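Local coordinates for protein aspartate--tRNA(Asp/Asn) ligase (Sulfolobus tokodaii, PDB 1WYD) that probably activates L-aspartate with ATP and magnesium and transfers it to both tRNA(Asp) and tRNA(Asn), as a homodimeric class II synthetase of relaxed tRNA specificity, at residues Ser138-Ala143 and His247-Thr252; Gln240-Ile245 and Phe397-Ala402. One frame throughout, in Å; residues are numbered along the deposited sequence.

From the N terminus, the chain meets first segment 138-143, on helix 128-150, then 240-245 and 247-252, neighbours on helix 235-256, and last 397-402, where strand 394-400 passes into helix 401-409. Contact 1 closes a loop of 103 residues when 247-252 returns to 138-143; contact 2 closes one of 151 residues between 240-245 and 397-402. The segments alternate, so the two loops cross and neither nests in the other. Helix 235-256 is common to both: contact 1 pairs it with helix 128-150, contact 2 lays it on the large sheet of the catalytic domain. The contacts meet where Leu141 CD2 lies 3.9 Å from Leu401 CD2.

Contact 1: Ser138-Ala143 and His247-Thr252; sequences SLALKA and HNIVKT
Ala143 and Thr252 face each other, CB to OG1 at 3.4 Å, in a helix-helix packing of the class II synthetase domain, where helix 128-150 runs roughly antiparallel to helix 235-256, their axes 8.6 Å apart and at 141° here. The apolar contacts come from short side chains. Ala143 CB lies 4.0 Å from Ile249 CG1 and also rests against the backbone of Ile249, whose CG2 meets Ala140 CB at 4.3 Å. The methyl of Thr252, CG2, touches Leu139 CG and the NZ end of the Lys142 chain. Leu408 of helix 401-409 covers Ala140 and Ile249.

The one direct hydrogen bond runs from Asn248 ND2 to Ala143 O, 3.0 Å long and bent to 145° at the hydrogen. Asn248 CG is anti to the backbone N (chi1 -174°), and Ala143 O lies in the plane of the Asn248 amide. That nitrogen also bonds Glu146 OE2, while Ala143 O takes a second donor in Thr147 OG1. An alanine in place of Asn248 would probably leave Glu146 without this partner and the two helices without their direct hydrogen bond here.

Helix 128-150 also meets the second subunit, Lys142 packing on Tyr149 and Ser138 OG bonding Glu155 N of that subunit. Lys142 NZ is salt-bridged to Glu256 of its own chain. A water bridges Lys142 and Thr252, accepting from NZ at 2.8 Å and donating to OG1 at 2.9 Å. Thr252 OG1 itself donates to Asn248 O at 2.7 Å, reaching that oxygen across the carbonyl plane from Thr252 N.

Contact 2: Gln240-Ile245 and Phe397-Ala402; sequences QLLEKI and FGMGLA
Leu242 and Phe397 bring the backbones nearest, their CA atoms 8.6 Å apart, where helix 240-245 lies over strand 397-400 with axes 11.0 Å apart and N-to-C directions 30° from parallel. No hydrogen bond crosses; side chains alone fill the distance, and Phe397 does most of it. Its CG sits between the backbone N and the carbonyl carbon (chi1 67°), and the far end of the ring reaches the helix. Ile245 comes tip to tip with it, CD1 lying in the ring plane at the edge, 4.0 Å from CZ. Leu242 approaches the ring obliquely, CB 3.8 Å from CE1, and Leu241 CD1 makes a looser touch on the same CE1. Two residues further along the strand, Met399 SD lies 4.5 Å from Leu242 CD1. The strand and the start of helix 401-409 carry the Gly-Met-Gly-Leu-Ala-Arg sequence of class II motif 3: Gly400 is the N-cap of helix 401-409 and, with Leu401 and Ala402, belongs to the predicted ATP site. Phe397 and Met399 point to the helix from the central sheet, their strand flanked by strands 222-231 and 351-358, whose Val228 and Val354 both pack on Phe397, while Ile245 also touches Phe144 and Thr147 of helix 128-150.

Contact 1: Ser138-Ala143 and His247-Thr252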
ATOM      1  N   SER B 138       6.655   3.090   9.030  1.00 37.01           N
ATOM      2  CA  SER B 138       7.052   3.255   7.644  1.00 38.13           C
ATOM      3  C   SER B 138       8.231   2.345   7.320  1.00 39.88           C
ATOM      4  O   SER B 138       8.314   1.738   6.226  1.00 39.94           O
ATOM      5  CB  SER B 138       7.435   4.717   7.364  1.00 38.14           C
ATOM      6  OG  SER B 138       7.916   4.866   6.024  1.00 36.73           O
ATOM      7  N   LEU B 139       9.116   2.235   8.303  1.00 40.55           N
ATOM      8  CA  LEU B 139      10.286   1.383   8.236  1.00 40.78           C
ATOM      9  C   LEU B 139       9.814  -0.039   8.317  1.00 41.44           C
ATOM     10  O   LEU B 139      10.452  -0.941   7.772  1.00 42.06           O
ATOM     11  CB  LEU B 139      11.161   1.686   9.454  1.00 40.60           C
ATOM     12  CG  LEU B 139      12.550   2.325   9.423  1.00 43.02           C
ATOM     13  CD1 LEU B 139      12.859   3.228   8.202  1.00 40.15           C
ATOM     14  CD2 LEU B 139      12.847   3.030  10.802  1.00 41.90           C
ATOM     15  N   ALA B 140       8.703  -0.280   9.023  1.00 41.05           N
ATOM     16  CA  ALA B 140       8.266  -1.653   9.150  1.00 41.19           C
ATOM     17  C   ALA B 140       7.712  -2.161   7.816  1.00 41.26           C
ATOM     18  O   ALA B 140       7.794  -3.345   7.502  1.00 41.31           O
ATOM     19  CB  ALA B 140       7.253  -1.778  10.234  1.00 41.31           C
ATOM     20  N   LEU B 141       7.144  -1.259   7.038  1.00 41.27           N
ATOM     21  CA  LEU B 141       6.536  -1.663   5.783  1.00 42.62           C
ATOM     22  C   LEU B 141       7.612  -1.915   4.716  1.00 42.42           C
ATOM     23  O   LEU B 141       7.511  -2.852   3.888  1.00 42.78           O
ATOM     24  CB  LEU B 141       5.502  -0.612   5.324  1.00 42.23           C
ATOM     25  CG  LEU B 141       4.239  -0.500   6.223  1.00 42.90           C
ATOM     26  CD1 LEU B 141       3.578   0.867   6.064  1.00 45.12           C
ATOM     27  CD2 LEU B 141       3.217  -1.597   5.941  1.00 41.04           C
ATOM     28  N   LYS B 142       8.618  -1.051   4.742  1.00 41.87           N
ATOM     29  CA  LYS B 142       9.769  -1.142   3.872  1.00 42.77           C
ATOM     30  C   LYS B 142      10.419  -2.520   4.087  1.00 42.00           C
ATOM     31  O   LYS B 142      10.643  -3.248   3.130  1.00 42.04           O
ATOM     32  CB  LYS B 142      10.744   0.023   4.181  1.00 42.21           C
ATOM     33  CG  LYS B 142      11.803   0.251   3.127  1.00 46.16           C
ATOM     34  CD  LYS B 142      13.166   0.666   3.714  1.00 54.82           C
ATOM     35  CE  LYS B 142      13.614  -0.281   4.854  1.00 56.58           C
ATOM     36  NZ  LYS B 142      15.096  -0.391   5.026  1.00 56.82           N
ATOM     37  N   ALA B 143      10.635  -2.899   5.342  1.00 41.58           N
ATOM     38  CA  ALA B 143      11.357  -4.139   5.653  1.00 42.45           C
ATOM     39  C   ALA B 143      10.514  -5.324   5.277  1.00 42.95           C
ATOM     40  O   ALA B 143      11.050  -6.391   4.920  1.00 43.78           O
ATOM     41  CB  ALA B 143      11.740  -4.232   7.135  1.00 41.46           C
ATOM     42  N   HIS B 247      11.938 -11.068  11.326  1.00 46.52           N
ATOM     43  CA  HIS B 247      13.328 -10.892  11.664  1.00 46.41           C
ATOM     44  C   HIS B 247      13.892  -9.674  10.953  1.00 46.21           C
ATOM     45  O   HIS B 247      14.612  -8.860  11.557  1.00 46.98           O
ATOM     46  CB  HIS B 247      14.119 -12.155  11.294  1.00 47.09           C
ATOM     47  CG  HIS B 247      15.542 -12.108  11.727  1.00 48.83           C
ATOM     48  ND1 HIS B 247      15.936 -12.407  13.014  1.00 52.46           N
ATOM     49  CD2 HIS B 247      16.656 -11.729  11.069  1.00 48.89           C
ATOM     50  CE1 HIS B 247      17.242 -12.256  13.121  1.00 52.15           C
ATOM     51  NE2 HIS B 247      17.701 -11.834  11.957  1.00 52.72           N
ATOM     52  N   ASN B 248      13.582  -9.514   9.677  1.00 45.30           N
ATOM     53  CA  ASN B 248      14.127  -8.345   8.978  1.00 45.04           C
ATOM     54  C   ASN B 248      13.493  -7.040   9.476  1.00 45.43           C
ATOM     55  O   ASN B 248      14.142  -5.964   9.467  1.00 46.21           O
ATOM     56  CB  ASN B 248      13.968  -8.521   7.476  1.00 44.80           C
ATOM     57  CG  ASN B 248      14.630  -7.435   6.682  1.00 45.28           C
ATOM     58  OD1 ASN B 248      15.844  -7.244   6.782  1.00 46.19           O
ATOM     59  ND2 ASN B 248      13.843  -6.737   5.832  1.00 39.87           N
ATOM     60  N   ILE B 249      12.229  -7.153   9.915  1.00 44.79           N
ATOM     61  CA  ILE B 249      11.479  -6.053  10.479  1.00 44.06           C
ATOM     62  C   ILE B 249      12.146  -5.589  11.769  1.00 44.35           C
ATOM     63  O   ILE B 249      12.598  -4.466  11.854  1.00 43.77           O
ATOM     64  CB  ILE B 249       9.951  -6.431  10.689  1.00 43.28           C
ATOM     65  CG1 ILE B 249       9.234  -6.487   9.345  1.00 42.36           C
ATOM     66  CG2 ILE B 249       9.262  -5.392  11.524  1.00 41.79           C
ATOM     67  CD1 ILE B 249       7.847  -6.996   9.410  1.00 39.19           C
ATOM     68  N   VAL B 250      12.215  -6.447  12.774  1.00 45.69           N
ATOM     69  CA  VAL B 250      12.823  -6.030  14.039  1.00 47.25           C
ATOM     70  C   VAL B 250      14.278  -5.573  13.863  1.00 48.28           C
ATOM     71  O   VAL B 250      14.714  -4.558  14.463  1.00 48.27           O
ATOM     72  CB  VAL B 250      12.696  -7.101  15.118  1.00 47.85           C
ATOM     73  CG1 VAL B 250      11.204  -7.481  15.333  1.00 45.47           C
ATOM     74  CG2 VAL B 250      13.463  -8.315  14.733  1.00 49.51           C
ATOM     75  N   LYS B 251      15.005  -6.255  12.980  1.00 48.85           N
ATOM     76  CA  LYS B 251      16.370  -5.833  12.656  1.00 50.36           C
ATOM     77  C   LYS B 251      16.412  -4.425  12.061  1.00 50.24           C
ATOM     78  O   LYS B 251      17.285  -3.632  12.399  1.00 50.84           O
ATOM     79  CB  LYS B 251      17.041  -6.833  11.705  1.00 51.08           C
ATOM     80  CG  LYS B 251      18.551  -6.677  11.563  1.00 53.34           C
ATOM     81  CD  LYS B 251      19.071  -7.519  10.387  1.00 57.11           C
ATOM     82  CE  LYS B 251      20.608  -7.573  10.361  1.00 59.45           C
ATOM     83  NZ  LYS B 251      21.126  -7.347   8.968  1.00 61.54           N
ATOM     84  N   THR B 252      15.480  -4.102  11.172  1.00 50.09           N
ATOM     85  CA  THR B 252      15.452  -2.748  10.611  1.00 49.26           C
ATOM     86  C   THR B 252      15.114  -1.685  11.664  1.00 50.17           C
ATOM     87  O   THR B 252      15.694  -0.584  11.671  1.00 50.13           O
ATOM     88  CB  THR B 252      14.491  -2.675   9.411  1.00 49.29           C
ATOM     89  OG1 THR B 252      14.883  -3.634   8.404  1.00 46.80           O
ATOM     90  CG2 THR B 252      14.612  -1.338   8.719  1.00 46.93           C
TER
HETATM   91  O   HOH W   1      15.080  -3.187   5.573  1.00 60.17           O

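Contact 2: Gln240-Ile245 and Phe397-Ala402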
ATOM      1  N   GLN B 240       7.774 -20.152   7.918  1.00 49.38           N
ATOM      2  CA  GLN B 240       9.203 -19.846   7.731  1.00 50.33           C
ATOM      3  C   GLN B 240       9.504 -18.577   6.933  1.00 49.64           C
ATOM      4  O   GLN B 240      10.548 -17.943   7.114  1.00 49.41           O
ATOM      5  CB  GLN B 240       9.888 -20.999   7.031  1.00 49.88           C
ATOM      6  CG  GLN B 240      10.449 -21.990   7.974  1.00 54.45           C
ATOM      7  CD  GLN B 240      11.034 -23.168   7.228  1.00 59.69           C
ATOM      8  OE1 GLN B 240      11.706 -22.991   6.189  1.00 59.52           O
ATOM      9  NE2 GLN B 240      10.761 -24.375   7.723  1.00 59.54           N
ATOM     10  N   LEU B 241       8.622 -18.240   5.998  1.00 49.48           N
ATOM     11  CA  LEU B 241       8.741 -16.968   5.285  1.00 48.16           C
ATOM     12  C   LEU B 241       8.527 -15.828   6.286  1.00 47.78           C
ATOM     13  O   LEU B 241       9.306 -14.861   6.328  1.00 48.08           O
ATOM     14  CB  LEU B 241       7.698 -16.908   4.171  1.00 47.90           C
ATOM     15  CG  LEU B 241       7.858 -16.055   2.913  1.00 48.46           C
ATOM     16  CD1 LEU B 241       6.485 -15.496   2.577  1.00 47.71           C
ATOM     17  CD2 LEU B 241       8.867 -14.932   3.028  1.00 45.54           C
ATOM     18  N   LEU B 242       7.476 -15.954   7.102  1.00 46.33           N
ATOM     19  CA  LEU B 242       7.079 -14.883   8.001  1.00 45.57           C
ATOM     20  C   LEU B 242       8.177 -14.665   9.039  1.00 45.53           C
ATOM     21  O   LEU B 242       8.558 -13.537   9.301  1.00 45.30           O
ATOM     22  CB  LEU B 242       5.691 -15.166   8.614  1.00 44.97           C
ATOM     23  CG  LEU B 242       5.316 -14.647   9.981  1.00 43.75           C
ATOM     24  CD1 LEU B 242       4.806 -13.219   9.884  1.00 46.62           C
ATOM     25  CD2 LEU B 242       4.282 -15.520  10.534  1.00 41.07           C
ATOM     26  N   GLU B 243       8.696 -15.755   9.595  1.00 46.00           N
ATOM     27  CA  GLU B 243       9.866 -15.726  10.476  1.00 46.61           C
ATOM     28  C   GLU B 243      10.943 -14.810   9.895  1.00 46.84           C
ATOM     29  O   GLU B 243      11.422 -13.886  10.555  1.00 47.42           O
ATOM     30  CB  GLU B 243      10.426 -17.157  10.684  1.00 46.60           C
ATOM     31  CG  GLU B 243       9.666 -18.033  11.695  1.00 48.14           C
ATOM     32  CD  GLU B 243      10.262 -19.442  11.904  1.00 51.83           C
ATOM     33  OE1 GLU B 243      10.991 -19.968  11.011  1.00 53.37           O
ATOM     34  OE2 GLU B 243       9.996 -20.044  12.977  1.00 50.55           O
ATOM     35  N   LYS B 244      11.301 -15.036   8.646  1.00 46.58           N
ATOM     36  CA  LYS B 244      12.338 -14.225   8.026  1.00 47.53           C
ATOM     37  C   LYS B 244      11.945 -12.756   7.854  1.00 46.41           C
ATOM     38  O   LYS B 244      12.779 -11.858   8.009  1.00 46.49           O
ATOM     39  CB  LYS B 244      12.756 -14.840   6.685  1.00 47.97           C
ATOM     40  CG  LYS B 244      13.554 -16.151   6.849  1.00 51.93           C
ATOM     41  CD  LYS B 244      13.387 -17.128   5.640  1.00 55.52           C
ATOM     42  CE  LYS B 244      14.385 -16.846   4.509  1.00 58.32           C
ATOM     43  NZ  LYS B 244      14.465 -18.003   3.525  1.00 61.44           N
ATOM     44  N   ILE B 245      10.674 -12.535   7.497  1.00 45.86           N
ATOM     45  CA  ILE B 245      10.060 -11.207   7.413  1.00 44.11           C
ATOM     46  C   ILE B 245      10.181 -10.465   8.755  1.00 43.50           C
ATOM     47  O   ILE B 245      10.739  -9.378   8.832  1.00 42.48           O
ATOM     48  CB  ILE B 245       8.557 -11.357   6.989  1.00 44.72           C
ATOM     49  CG1 ILE B 245       8.442 -11.811   5.522  1.00 43.72           C
ATOM     50  CG2 ILE B 245       7.753 -10.045   7.254  1.00 43.16           C
ATOM     51  CD1 ILE B 245       7.021 -11.891   5.049  1.00 42.57           C
ATOM     52  N   PHE B 397      -0.972 -15.940   4.654  1.00 41.43           N
ATOM     53  CA  PHE B 397      -1.284 -15.344   5.948  1.00 41.39           C
ATOM     54  C   PHE B 397      -1.655 -13.858   5.835  1.00 40.14           C
ATOM     55  O   PHE B 397      -1.470 -13.205   4.799  1.00 39.57           O
ATOM     56  CB  PHE B 397      -0.092 -15.497   6.910  1.00 41.92           C
ATOM     57  CG  PHE B 397       1.127 -14.695   6.508  1.00 42.24           C
ATOM     58  CD1 PHE B 397       2.261 -15.342   6.009  1.00 45.05           C
ATOM     59  CD2 PHE B 397       1.160 -13.320   6.679  1.00 40.86           C
ATOM     60  CE1 PHE B 397       3.379 -14.619   5.642  1.00 45.89           C
ATOM     61  CE2 PHE B 397       2.245 -12.578   6.303  1.00 41.58           C
ATOM     62  CZ  PHE B 397       3.368 -13.217   5.789  1.00 46.79           C
ATOM     63  N   GLY B 398      -2.180 -13.346   6.936  1.00 39.43           N
ATOM     64  CA  GLY B 398      -2.496 -11.940   7.082  1.00 37.59           C
ATOM     65  C   GLY B 398      -2.008 -11.557   8.464  1.00 36.88           C
ATOM     66  O   GLY B 398      -2.210 -12.315   9.450  1.00 34.89           O
ATOM     67  N   MET B 399      -1.302 -10.422   8.497  1.00 35.73           N
ATOM     68  CA  MET B 399      -0.827  -9.786   9.702  1.00 35.31           C
ATOM     69  C   MET B 399      -1.433  -8.380   9.798  1.00 35.57           C
ATOM     70  O   MET B 399      -1.462  -7.642   8.815  1.00 34.55           O
ATOM     71  CB  MET B 399       0.672  -9.674   9.622  1.00 34.32           C
ATOM     72  CG  MET B 399       1.314  -8.639  10.524  1.00 35.06           C
ATOM     73  SD  MET B 399       3.137  -9.175  10.819  1.00 39.07           S
ATOM     74  CE  MET B 399       3.842  -8.785   9.329  1.00 35.22           C
ATOM     75  N   GLY B 400      -1.835  -7.996  11.008  1.00 35.57           N
ATOM     76  CA  GLY B 400      -2.347  -6.678  11.230  1.00 36.39           C
ATOM     77  C   GLY B 400      -1.225  -5.725  11.472  1.00 36.93           C
ATOM     78  O   GLY B 400      -0.466  -5.922  12.404  1.00 38.50           O
ATOM     79  N   LEU B 401      -1.134  -4.671  10.659  1.00 36.17           N
ATOM     80  CA  LEU B 401      -0.124  -3.687  10.861  1.00 35.86           C
ATOM     81  C   LEU B 401      -0.125  -3.113  12.282  1.00 36.86           C
ATOM     82  O   LEU B 401       0.890  -3.175  12.996  1.00 39.78           O
ATOM     83  CB  LEU B 401      -0.167  -2.614   9.781  1.00 34.76           C
ATOM     84  CG  LEU B 401       0.835  -1.452   9.831  1.00 33.64           C
ATOM     85  CD1 LEU B 401       2.348  -1.962   9.905  1.00 27.64           C
ATOM     86  CD2 LEU B 401       0.642  -0.510   8.648  1.00 28.91           C
ATOM     87  N   ALA B 402      -1.239  -2.604  12.742  1.00 37.08           N
ATOM     88  CA  ALA B 402      -1.176  -1.922  14.010  1.00 36.93           C
ATOM     89  C   ALA B 402      -0.938  -2.875  15.196  1.00 37.21           C
ATOM     90  O   ALA B 402      -0.356  -2.456  16.205  1.00 35.54           O
ATOM     91  CB  ALA B 402      -2.386  -1.076  14.222  1.00 36.75           C
TER